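Local structure of putative alkaline phosphatase (Pseudomonas fluorescens, 4F1V) at residues G19-T22 with A23-Q27; S110-E113 with L114-V117; E150-T153 with R154-A158; T344-A347 with S348-A352; A355-I358 with G359-N362. The protein binds phosphate with high affinity in the venus-flytrap fold of periplasmic solute-binding proteins, and probably delivers it to the PstSACB ABC transporter for import. All coordinates share one frame; numbering follows the deposited sequence. Where two conformers were deposited one is given.

All five contacts join neighbours along the chain, so they follow one another in series and none nests in or crosses another. Contact 1 closes a tight turn between helix 12-15 and strand 29-30, packed on helix 305-318. Contacts 2 and 3 lie beyond the centre of the chain from contact 1. They are the start of helix 111-119 and the body of helix 147-159, with centres about 13 Å apart, and they pack through Leu114 on Phe155 and Leu156. Contact 4 is the last turn of helix 339-349, and contact 5 closes the turn that follows. Their centres are about 10 Å apart, and both lean on helix 305-318.

Contact 1: residues G19-T22 with A23-Q27; sequences GVLT and AGFAQ
Thr22 and Phe25 are the ends of a type II beta turn in the loop between helix 12-15 and strand 29-30. The turn is closed by Phe25 N donating to Thr22 O at 3.2 Å, with an N-H...O angle of 159°. Gly24 occupies the third position with phi 90°, where a side chain would be jammed against the carbonyl of Ala23. The side chains of Thr22 and Phe25 lie alongside each other and point the same way. The methylene of Phe25 comes close to the carbonyl that its own N-H binds, CB standing 3.4 Å from Thr22 O. Farther out on the ring, Phe25 CE1 passes 4.0 Å from Thr22 OG1. Leu21 adds apolar contact at the root of the ring, its CB 3.8 Å from Phe25 CB, while its CD1 reaches the backbone of Ala26 at the carbonyl oxygen. The buried ring also meets Phe314 of helix 305-318 and Trp59, with the planes well inclined to each other, so it pins the surface turn to the body of the lobe. Cutting Phe25 back to an alanine would probably open a gap between Leu21, Trp59 and Phe314. The N-H of Thr22 is buried without a partner. Its hydroxyl fares better: with OG1 placed between the backbone N and the carbonyl carbon (chi1 52°), it can reach across the start of the turn through water. Thr22 OG1 donates to that water at 2.8 Å, and the water donates in turn to Ala23 O at 2.7 Å.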
loop_
_atom_site.group_PDB
_atom_site.type_symbol
_atom_site.label_atom_id
_atom_site.label_comp_id
_atom_site.label_asym_id
_atom_site.label_seq_id
_atom_site.Cartn_x
_atom_site.Cartn_y
_atom_site.Cartn_z
ATOM N N GLY A 19 4.311 -20.041 -3.765
ATOM C CA GLY A 19 5.354 -19.776 -4.724
ATOM C C GLY A 19 5.756 -18.341 -4.943
ATOM O O GLY A 19 6.761 -18.099 -5.586
ATOM N N VAL A 20 4.997 -17.362 -4.410
ATOM C CA VAL A 20 5.376 -15.955 -4.612
ATOM C C VAL A 20 6.666 -15.624 -3.827
ATOM O O VAL A 20 7.579 -15.020 -4.395
ATOM C CB VAL A 20 4.191 -15.053 -4.232
ATOM C CG1 VAL A 20 4.597 -13.579 -4.050
ATOM C CG2 VAL A 20 3.067 -15.184 -5.226
ATOM N N LEU A 21 6.719 -15.997 -2.550
ATOM C CA LEU A 21 7.957 -15.971 -1.797
ATOM C C LEU A 21 8.712 -17.280 -2.113
ATOM O O LEU A 21 8.100 -18.341 -2.178
ATOM C CB LEU A 21 7.751 -15.823 -0.326
ATOM C CG LEU A 21 6.871 -14.627 0.111
ATOM C CD1 LEU A 21 6.723 -14.625 1.602
ATOM C CD2 LEU A 21 7.443 -13.322 -0.406
ATOM N N THR A 22 10.025 -17.190 -2.279
ATOM C CA THR A 22 10.864 -18.274 -2.724
ATOM C C THR A 22 11.489 -19.054 -1.552
ATOM O O THR A 22 11.112 -18.883 -0.399
ATOM C CB THR A 22 11.880 -17.687 -3.729
ATOM O OG1 THR A 22 12.519 -16.566 -3.153
ATOM C CG2 THR A 22 11.217 -17.193 -4.996
ATOM N N ALA A 23 12.442 -19.940 -1.873
ATOM C CA ALA A 23 12.983 -20.854 -0.885
ATOM C C ALA A 23 13.585 -20.100 0.281
ATOM O O ALA A 23 14.261 -19.107 0.152
ATOM C CB ALA A 23 14.056 -21.748 -1.505
ATOM N N GLY A 24 13.329 -20.661 1.488
ATOM C CA GLY A 24 13.879 -20.105 2.704
ATOM C C GLY A 24 13.012 -19.077 3.353
ATOM O O GLY A 24 13.299 -18.692 4.495
ATOM N N PHE A 25 11.962 -18.563 2.688
ATOM C CA PHE A 25 11.087 -17.537 3.236
ATOM C C PHE A 25 9.988 -18.182 4.039
ATOM O O PHE A 25 9.214 -19.010 3.557
ATOM C CB PHE A 25 10.459 -16.676 2.130
ATOM C CG PHE A 25 11.340 -15.579 1.602
ATOM C CD1 PHE A 25 12.531 -15.850 0.921
ATOM C CD2 PHE A 25 10.964 -14.260 1.708
ATOM C CE1 PHE A 25 13.300 -14.846 0.406
ATOM C CE2 PHE A 25 11.739 -13.239 1.234
ATOM C CZ PHE A 25 12.924 -13.509 0.570
ATOM N N ALA A 26 9.871 -17.769 5.281
ATOM C CA ALA A 26 8.717 -18.095 6.127
ATOM C C ALA A 26 7.457 -17.413 5.568
ATOM O O ALA A 26 7.518 -16.435 4.811
ATOM C CB ALA A 26 8.964 -17.603 7.533
ATOM N N GLN A 27 6.302 -17.930 5.927
ATOM C CA GLN A 27 5.065 -17.350 5.414
ATOM C C GLN A 27 4.944 -15.919 6.001
ATOM O O GLN A 27 5.176 -15.617 7.155
ATOM C CB GLN A 27 3.895 -18.230 5.798
ATOM C CG GLN A 27 3.843 -19.626 5.149
ATOM C CD GLN A 27 3.948 -19.518 3.604
ATOM O OE1 GLN A 27 3.023 -18.974 2.937
ATOM N NE2 GLN A 27 4.997 -20.058 3.020
HETATM O O HOH W 1 14.831 -17.652 -2.057
HETATM O O HOH W 2 8.600 -19.568 0.856
#

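Contact 2: residues S110-E113 with L114-V117; sequences SVQE and LCGV
Cys115 meets Val111 twice at one carbonyl: its N donates to Val111 O at 2.9 Å, and SG lies 3.2 Å from the same oxygen. This belongs to the tight part of the contact, where the buried residues from Leu114 to Val117 press on the carbonyls one turn earlier. Leu114 CB rests 3.4 Å from Val111 O. Val117 reaches back in the same manner, its CG2 standing 3.3 Å from Glu113 O. Beneath these contacts runs a regular ladder of bonds from each N-H to the carbonyl four residues before. The apolar side-chain contact is looser, with Val111 CG1 4.3 Å from Cys115 SG; Val111 packs instead on Phe155 of helix 147-159, and a sulfate, probably from the crystallisation liquor, is bound near it. The first turn of helix 111-119 is sealed by a capping box: Ser110, the N-cap, accepts from Glu113 N through OG at 2.9 Å, and Glu113 answers with OE2, which accepts from Ser110 N at 3.0 Å. Glu113 manages this because CG is anti to the carbonyl carbon (chi1 -77°) and the chain runs extended beyond it. The Ser110 N-H meets the carboxylate on its anti side, 35° out of plane. Gln112 and Glu113 form the partly exposed side, yet their polar ends are engaged: Glu113 OE2 is shared with Lys231, its salt-bridge partner, and OE1 takes the N-H of Ser129. Gln112 NE2 donates to Lys159 O at the end of helix 147-159, and Cys115 is tied to Cys160, the next residue, by a disulfide.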
loop_
_atom_site.group_PDB
_atom_site.type_symbol
_atom_site.label_atom_id
_atom_site.label_comp_id
_atom_site.label_asym_id
_atom_site.label_seq_id
_atom_site.Cartn_x
_atom_site.Cartn_y
_atom_site.Cartn_z
ATOM N N SER A 110 -19.128 11.140 -6.754
ATOM C CA SER A 110 -18.235 12.188 -7.246
ATOM C C SER A 110 -17.044 12.296 -6.258
ATOM O O SER A 110 -17.155 11.879 -5.110
ATOM C CB SER A 110 -18.932 13.520 -7.387
ATOM O OG SER A 110 -19.249 14.011 -6.106
ATOM N N VAL A 111 -15.947 12.860 -6.726
ATOM C CA VAL A 111 -14.837 13.103 -5.801
ATOM C C VAL A 111 -15.258 13.984 -4.652
ATOM O O VAL A 111 -14.922 13.728 -3.473
ATOM C CB VAL A 111 -13.617 13.636 -6.573
ATOM C CG1 VAL A 111 -12.537 14.141 -5.616
ATOM C CG2 VAL A 111 -13.074 12.550 -7.494
ATOM N N GLN A 112 -16.064 15.018 -4.926
ATOM C CA GLN A 112 -16.508 15.865 -3.833
ATOM C C GLN A 112 -17.422 15.159 -2.859
ATOM O O GLN A 112 -17.377 15.397 -1.655
ATOM C CB GLN A 112 -17.099 17.171 -4.370
ATOM C CG GLN A 112 -16.071 18.089 -4.986
ATOM C CD GLN A 112 -14.908 18.363 -4.077
ATOM O OE1 GLN A 112 -15.104 18.829 -2.945
ATOM N NE2 GLN A 112 -13.696 18.031 -4.481
ATOM N N GLU A 113 -18.278 14.219 -3.371
ATOM C CA GLU A 113 -19.077 13.439 -2.444
ATOM C C GLU A 113 -18.182 12.527 -1.570
ATOM O O GLU A 113 -18.446 12.355 -0.384
ATOM C CB GLU A 113 -20.093 12.546 -3.184
ATOM C CG GLU A 113 -21.310 13.353 -3.691
ATOM C CD GLU A 113 -22.201 12.554 -4.661
ATOM O OE1 GLU A 113 -23.369 12.983 -4.851
ATOM O OE2 GLU A 113 -21.697 11.553 -5.244
ATOM N N LEU A 114 -17.180 11.881 -2.141
ATOM C CA LEU A 114 -16.237 11.084 -1.381
ATOM C C LEU A 114 -15.620 11.938 -0.247
ATOM O O LEU A 114 -15.572 11.523 0.915
ATOM C CB LEU A 114 -15.154 10.543 -2.313
ATOM C CG LEU A 114 -14.039 9.721 -1.619
ATOM C CD1 LEU A 114 -14.429 8.294 -1.392
ATOM C CD2 LEU A 114 -12.758 9.762 -2.455
ATOM N N CYS A 115 -15.137 13.113 -0.626
ATOM C CA CYS A 115 -14.590 14.044 0.376
ATOM C C CYS A 115 -15.603 14.314 1.514
ATOM O O CYS A 115 -15.210 14.295 2.669
ATOM C CB CYS A 115 -14.232 15.346 -0.314
ATOM S SG CYS A 115 -12.834 15.196 -1.490
ATOM N N GLY A 116 -16.830 14.578 1.130
ATOM C CA GLY A 116 -17.863 14.879 2.126
ATOM C C GLY A 116 -18.221 13.718 2.990
ATOM O O GLY A 116 -18.509 13.900 4.179
ATOM N N VAL A 117 -18.225 12.490 2.460
ATOM C CA VAL A 117 -18.478 11.323 3.294
ATOM C C VAL A 117 -17.373 11.173 4.339
ATOM O O VAL A 117 -17.623 10.955 5.547
ATOM C CB VAL A 117 -18.613 10.064 2.420
ATOM C CG1 VAL A 117 -18.586 8.813 3.269
ATOM C CG2 VAL A 117 -19.906 10.128 1.582
#

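Contact 3: residues E150-T153 with R154-A158; sequences ELFT and RFLNA
Arg154 lies alongside Glu150, one turn back on helix 147-159, both side chains pointing the same way. Its CB passes the carbonyls of Glu150 and Leu151. With CG anti to the carbonyl carbon (chi1 -73°), CG settles 3.2 Å from Glu150 O, and CD moves off to 4.0 Å from that same oxygen. NE may join Glu150 OE2 through a water modelled at alternative positions by the guanidinium edge, a tentative bridge. NH2 completes the salt bridge at 3.0 Å from Glu150 OE2. It arrives from above the carboxylate, the two planes being 89° apart. On another side of the helix Leu156 sets CD1 over the face of the Phe152 ring, a CH-pi contact 4.1 Å from the centroid. Glu150 is also held by Ser64 OG and Lys65 N, so with an alanine here Arg154 would probably lose its charge partner and those two groups the carboxylate that joins them to the helix. The helix starts at the pocket residues Gly147 and Thr148, while Ser64 follows pocket residue Asp63: the arrangement is consistent with a link across the closed phosphate cleft of a venus-flytrap protein.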
loop_
_atom_site.group_PDB
_atom_site.type_symbol
_atom_site.label_atom_id
_atom_site.label_comp_id
_atom_site.label_asym_id
_atom_site.label_seq_id
_atom_site.Cartn_x
_atom_site.Cartn_y
_atom_site.Cartn_z
ATOM N N GLU A 150 -2.429 5.742 4.468
ATOM C CA GLU A 150 -1.533 6.705 3.824
ATOM C C GLU A 150 -1.928 6.885 2.338
ATOM O O GLU A 150 -2.026 8.021 1.847
ATOM C CB GLU A 150 -0.075 6.267 3.991
ATOM C CG GLU A 150 0.900 7.340 3.456
ATOM C CD GLU A 150 2.349 6.996 3.797
ATOM O OE1 GLU A 150 2.684 6.956 5.003
ATOM O OE2 GLU A 150 3.161 6.764 2.835
ATOM N N LEU A 151 -2.141 5.784 1.612
ATOM C CA LEU A 151 -2.490 5.901 0.197
ATOM C C LEU A 151 -3.794 6.699 0.004
ATOM O O LEU A 151 -3.937 7.486 -0.938
ATOM C CB LEU A 151 -2.636 4.508 -0.445
ATOM C CG LEU A 151 -1.344 3.710 -0.593
ATOM C CD1 LEU A 151 -1.664 2.351 -1.172
ATOM C CD2 LEU A 151 -0.324 4.462 -1.434
ATOM N N PHE A 152 -4.767 6.438 0.858
ATOM C CA PHE A 152 -6.096 7.096 0.760
ATOM C C PHE A 152 -6.033 8.588 1.136
ATOM O O PHE A 152 -6.616 9.419 0.453
ATOM C CB PHE A 152 -7.083 6.324 1.635
ATOM C CG PHE A 152 -8.519 6.835 1.553
ATOM C CD1 PHE A 152 -9.191 6.958 0.357
ATOM C CD2 PHE A 152 -9.194 7.163 2.713
ATOM C CE1 PHE A 152 -10.496 7.376 0.262
ATOM C CE2 PHE A 152 -10.526 7.593 2.653
ATOM C CZ PHE A 152 -11.174 7.690 1.465
ATOM N N THR A 153 -5.348 8.876 2.233
ATOM C CA THR A 153 -5.249 10.275 2.664
ATOM C C THR A 153 -4.386 11.096 1.734
ATOM O O THR A 153 -4.605 12.308 1.627
ATOM C CB THR A 153 -4.817 10.411 4.129
ATOM O OG1 THR A 153 -3.470 9.896 4.324
ATOM C CG2 THR A 153 -5.797 9.789 5.075
ATOM N N ARG A 154 -3.452 10.504 0.978
ATOM C CA ARG A 154 -2.802 11.262 -0.111
ATOM C C ARG A 154 -3.839 11.799 -1.076
ATOM O O ARG A 154 -3.753 12.945 -1.569
ATOM C CB ARG A 154 -1.757 10.399 -0.833
ATOM C CG ARG A 154 -0.490 10.175 0.024
ATOM C CD ARG A 154 0.593 9.423 -0.781
ATOM N NE ARG A 154 1.730 9.030 -0.007
ATOM C CZ ARG A 154 2.626 9.851 0.553
ATOM N NH1 ARG A 154 2.623 11.130 0.258
ATOM N NH2 ARG A 154 3.586 9.308 1.327
ATOM N N PHE A 155 -4.832 10.955 -1.431
ATOM C CA PHE A 155 -5.852 11.347 -2.423
ATOM C C PHE A 155 -6.739 12.455 -1.825
ATOM O O PHE A 155 -7.005 13.497 -2.442
ATOM C CB PHE A 155 -6.675 10.131 -2.850
ATOM C CG PHE A 155 -7.700 10.481 -3.891
ATOM C CD1 PHE A 155 -7.303 10.625 -5.214
ATOM C CD2 PHE A 155 -9.044 10.665 -3.624
ATOM C CE1 PHE A 155 -8.202 10.932 -6.222
ATOM C CE2 PHE A 155 -9.967 10.992 -4.617
ATOM C CZ PHE A 155 -9.538 11.116 -5.910
ATOM N N LEU A 156 -7.219 12.258 -0.580
ATOM C CA LEU A 156 -8.065 13.259 0.058
ATOM C C LEU A 156 -7.304 14.594 0.201
ATOM O O LEU A 156 -7.866 15.676 -0.018
ATOM C CB LEU A 156 -8.543 12.767 1.418
ATOM C CG LEU A 156 -9.349 11.466 1.427
ATOM C CD1 LEU A 156 -9.699 11.122 2.873
ATOM C CD2 LEU A 156 -10.600 11.538 0.552
ATOM N N ASN A 157 -6.015 14.521 0.571
ATOM C CA ASN A 157 -5.198 15.710 0.727
ATOM C C ASN A 157 -5.123 16.487 -0.617
ATOM O O ASN A 157 -5.133 17.712 -0.636
ATOM C CB ASN A 157 -3.812 15.307 1.247
ATOM C CG ASN A 157 -2.822 16.430 1.204
ATOM O OD1 ASN A 157 -2.041 16.556 0.254
ATOM N ND2 ASN A 157 -2.806 17.264 2.244
ATOM N N ALA A 158 -5.030 15.750 -1.715
ATOM C CA ALA A 158 -4.867 16.352 -3.013
ATOM C C ALA A 158 -6.170 16.919 -3.619
ATOM O O ALA A 158 -6.117 17.820 -4.440
ATOM C CB ALA A 158 -4.297 15.348 -3.996
HETATM O O HOH W 3 2.073 5.655 0.611
HETATM O O HOH W 4 2.287 6.360 0.172
#

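Contact 4: residues T344-A347 with S348-A352; sequences TVRA and SFLTA
Val345 touches the Phe349 ring from one turn earlier, its CG1 being 4.2 Å from Phe349 CD1, and the two side chains cross obliquely. Within the second segment Ser348 CB stands 3.9 Å above one face of that ring, over its centre. Trp268 also meets the ring with its plane inclined, and Ile86 and Val88 of strand 85-94 pack against Phe349, so the end of the helix is seated on the edge strand of the five-stranded sheet. The guanidinium of Arg346, the other flat group, swings to Tyr319: its chain bends at chi3 and NH2 donates to Tyr319 O, while CG stays behind, 4.0 Å from Leu350 CD1. Leu350 in turn packs on Phe315 and Thr316 of helix 305-318. The backbone is the last turn of helix 339-349 running out into a pi-turn. Phe349 N still bonds the carbonyl four residues back, Val345 O, at 3.0 Å. Arg346 O, however, is gripped by two backbone donors. Leu350 N reaches it at 2.9 Å from well off the carbonyl direction, with a C=O...N angle of 134°. Thr351 N, five residues on, comes in at 3.0 Å, nearly along the C=O axis. On the flank Ser348 OG, anti to its own carbonyl carbon (chi1 -71°), sits 2.6 Å from a bound water. That water donates to Thr344 O, which also accepts from Ser348 N at 3.3 Å.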
loop_
_atom_site.group_PDB
_atom_site.type_symbol
_atom_site.label_atom_id
_atom_site.label_comp_id
_atom_site.label_asym_id
_atom_site.label_seq_id
_atom_site.Cartn_x
_atom_site.Cartn_y
_atom_site.Cartn_z
ATOM N N THR A 344 15.104 -1.688 -13.927
ATOM C CA THR A 344 15.744 -0.680 -13.052
ATOM C C THR A 344 15.976 -1.250 -11.686
ATOM O O THR A 344 17.070 -1.064 -11.071
ATOM C CB THR A 344 14.901 0.586 -13.062
ATOM O OG1 THR A 344 14.783 1.129 -14.364
ATOM C CG2 THR A 344 15.483 1.661 -12.176
ATOM N N VAL A 345 14.995 -1.913 -11.086
ATOM C CA VAL A 345 15.192 -2.575 -9.790
ATOM C C VAL A 345 16.355 -3.573 -9.873
ATOM O O VAL A 345 17.217 -3.599 -8.966
ATOM C CB VAL A 345 13.866 -3.238 -9.340
ATOM C CG1 VAL A 345 14.107 -4.053 -8.067
ATOM C CG2 VAL A 345 12.789 -2.162 -9.090
ATOM N N ARG A 346 16.369 -4.435 -10.893
ATOM C CA ARG A 346 17.443 -5.403 -10.950
ATOM C C ARG A 346 18.828 -4.769 -11.093
ATOM O O ARG A 346 19.811 -5.210 -10.509
ATOM C CB ARG A 346 17.240 -6.387 -12.145
ATOM C CG ARG A 346 15.990 -7.247 -12.070
ATOM C CD ARG A 346 16.007 -8.434 -12.990
ATOM N NE ARG A 346 16.294 -8.047 -14.334
ATOM C CZ ARG A 346 15.370 -7.653 -15.231
ATOM N NH1 ARG A 346 15.743 -7.243 -16.492
ATOM N NH2 ARG A 346 14.076 -7.613 -14.929
ATOM N N ALA A 347 18.891 -3.699 -11.908
ATOM C CA ALA A 347 20.195 -3.079 -12.185
ATOM C C ALA A 347 20.830 -2.524 -10.916
ATOM O O ALA A 347 22.075 -2.549 -10.769
ATOM C CB ALA A 347 20.063 -1.972 -13.222
ATOM N N SER A 348 20.034 -2.018 -10.011
ATOM C CA SER A 348 20.567 -1.506 -8.738
ATOM C C SER A 348 20.789 -2.601 -7.687
ATOM O O SER A 348 21.833 -2.637 -7.021
ATOM C CB SER A 348 19.664 -0.403 -8.140
ATOM O OG SER A 348 19.729 0.797 -8.879
ATOM N N PHE A 349 19.785 -3.458 -7.485
ATOM C CA PHE A 349 19.742 -4.313 -6.313
ATOM C C PHE A 349 20.183 -5.746 -6.567
ATOM O O PHE A 349 20.456 -6.467 -5.589
ATOM C CB PHE A 349 18.358 -4.229 -5.618
ATOM C CG PHE A 349 18.053 -2.819 -5.228
ATOM C CD1 PHE A 349 16.962 -2.119 -5.744
ATOM C CD2 PHE A 349 18.878 -2.105 -4.323
ATOM C CE1 PHE A 349 16.722 -0.823 -5.460
ATOM C CE2 PHE A 349 18.625 -0.786 -4.025
ATOM C CZ PHE A 349 17.510 -0.138 -4.567
ATOM N N LEU A 350 20.284 -6.172 -7.812
ATOM C CA LEU A 350 20.792 -7.504 -8.132
ATOM C C LEU A 350 22.164 -7.486 -8.812
ATOM O O LEU A 350 23.075 -8.213 -8.420
ATOM C CB LEU A 350 19.844 -8.336 -8.977
ATOM C CG LEU A 350 18.662 -8.908 -8.222
ATOM C CD1 LEU A 350 17.641 -9.492 -9.207
ATOM C CD2 LEU A 350 19.128 -9.975 -7.253
ATOM N N THR A 351 22.313 -6.690 -9.873
ATOM C CA THR A 351 23.536 -6.730 -10.681
ATOM C C THR A 351 24.768 -6.483 -9.793
ATOM O O THR A 351 24.886 -5.476 -9.139
ATOM C CB THR A 351 23.424 -5.742 -11.836
ATOM O OG1 THR A 351 22.243 -6.113 -12.594
ATOM C CG2 THR A 351 24.634 -5.747 -12.702
ATOM N N ALA A 352 25.698 -7.483 -9.807
ATOM C CA ALA A 352 26.699 -7.548 -8.765
ATOM C C ALA A 352 27.572 -6.300 -8.623
ATOM O O ALA A 352 27.882 -5.886 -7.503
ATOM C CB ALA A 352 27.552 -8.800 -8.887
HETATM O O HOH W 5 18.996 1.253 -11.352
#

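Contact 5: residues A355-I358 with G359-N362; sequences ALSI and GNTN
Asn360 N reaches Ser357 O from an unusual direction: the bond is 3.1 Å long, but the donor stands 44° out of the carbonyl plane and so is not on a lone pair. The two residues close a type II beta turn, with Ile358 and Gly359 at its corner. Gly359 has a positive phi, 73°, and a CB there would clash with the carbonyl oxygen of Ile358. Beside the closing bond the side chains of Ser357 and Asn360 meet. Asn360 CB lies 3.2 Å from Ser357 O, and Ser357 OG is 3.4 Å from that CB. The same OG stands 3.6 Å from Asn360 ND2, but the polar partner of the hydroxyl lies elsewhere, at Ala352 O. Asn360 extends CG anti to its backbone N (chi1 177°), which carries the amide toward Ala355, and ND2 passes 3.9 Å from Ala355 CA. The opposite end of the amide works forward along the chain: OD1 accepts from Asn362 N at 3.0 Å, in the carbonyl plane, and also from Val363 N. One flat group thus spans from the residues before the turn to those after it. From outside, Gln300 NE2 donates to Ser357 O and Arg312 NH1 to Ile358 O, the latter from helix 305-318, on which the Ile358 side chain also packs. The result is a type II beta turn followed by an Asx turn, in the C-terminal loop after helix 339-349.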
loop_
_atom_site.group_PDB
_atom_site.type_symbol
_atom_site.label_atom_id
_atom_site.label_comp_id
_atom_site.label_asym_id
_atom_site.label_seq_id
_atom_site.Cartn_x
_atom_site.Cartn_y
_atom_site.Cartn_z
ATOM N N ALA A 355 26.967 -0.711 -6.676
ATOM C CA ALA A 355 27.222 -0.415 -5.276
ATOM C C ALA A 355 26.035 -0.722 -4.381
ATOM O O ALA A 355 26.233 -0.874 -3.148
ATOM C CB ALA A 355 27.568 1.029 -5.124
ATOM N N LEU A 356 24.814 -0.760 -4.941
ATOM C CA LEU A 356 23.599 -1.024 -4.148
ATOM C C LEU A 356 23.207 -2.480 -4.106
ATOM O O LEU A 356 22.198 -2.838 -3.452
ATOM C CB LEU A 356 22.413 -0.177 -4.699
ATOM C CG LEU A 356 22.616 1.319 -4.705
ATOM C CD1 LEU A 356 21.326 2.015 -5.130
ATOM C CD2 LEU A 356 23.077 1.829 -3.378
ATOM N N SER A 357 23.941 -3.370 -4.747
ATOM C CA SER A 357 23.437 -4.719 -4.965
ATOM C C SER A 357 23.472 -5.566 -3.677
ATOM O O SER A 357 24.411 -5.535 -2.887
ATOM C CB SER A 357 24.191 -5.413 -6.111
ATOM O OG SER A 357 25.539 -5.662 -5.738
ATOM N N ILE A 358 22.428 -6.372 -3.535
ATOM C CA ILE A 358 22.285 -7.239 -2.371
ATOM C C ILE A 358 23.468 -8.200 -2.334
ATOM O O ILE A 358 23.775 -8.885 -3.309
ATOM C CB ILE A 358 20.928 -7.988 -2.407
ATOM C CG1 ILE A 358 19.743 -7.024 -2.347
ATOM C CG2 ILE A 358 20.848 -9.038 -1.322
ATOM C CD1 ILE A 358 18.460 -7.575 -2.924
ATOM N N GLY A 359 24.119 -8.300 -1.164
ATOM C CA GLY A 359 25.255 -9.217 -1.018
ATOM C C GLY A 359 26.529 -8.798 -1.705
ATOM O O GLY A 359 27.449 -9.625 -1.832
ATOM N N ASN A 360 26.617 -7.573 -2.175
ATOM C CA ASN A 360 27.820 -7.082 -2.857
ATOM C C ASN A 360 29.058 -7.459 -2.005
ATOM O O ASN A 360 29.139 -7.097 -0.839
ATOM C CB ASN A 360 27.652 -5.592 -3.072
ATOM C CG ASN A 360 28.849 -4.896 -3.720
ATOM O OD1 ASN A 360 30.012 -5.049 -3.282
ATOM N ND2 ASN A 360 28.572 -4.063 -4.693
ATOM N N THR A 361 30.038 -8.198 -2.628
ATOM C CA THR A 361 31.105 -8.768 -1.810
ATOM C C THR A 361 32.121 -7.779 -1.309
ATOM O O THR A 361 32.910 -8.076 -0.438
ATOM C CB THR A 361 31.826 -9.916 -2.515
ATOM O OG1 THR A 361 32.410 -9.386 -3.686
ATOM C CG2 THR A 361 30.901 -11.127 -2.735
ATOM N N ASN A 362 32.105 -6.554 -1.827
ATOM C CA ASN A 362 32.883 -5.446 -1.338
ATOM C C ASN A 362 32.054 -4.635 -0.352
ATOM O O ASN A 362 32.483 -4.482 0.799
ATOM C CB ASN A 362 33.479 -4.555 -2.449
ATOM C CG ASN A 362 34.393 -5.372 -3.302
ATOM O OD1 ASN A 362 35.328 -5.938 -2.762
ATOM N ND2 ASN A 362 34.074 -5.542 -4.559
#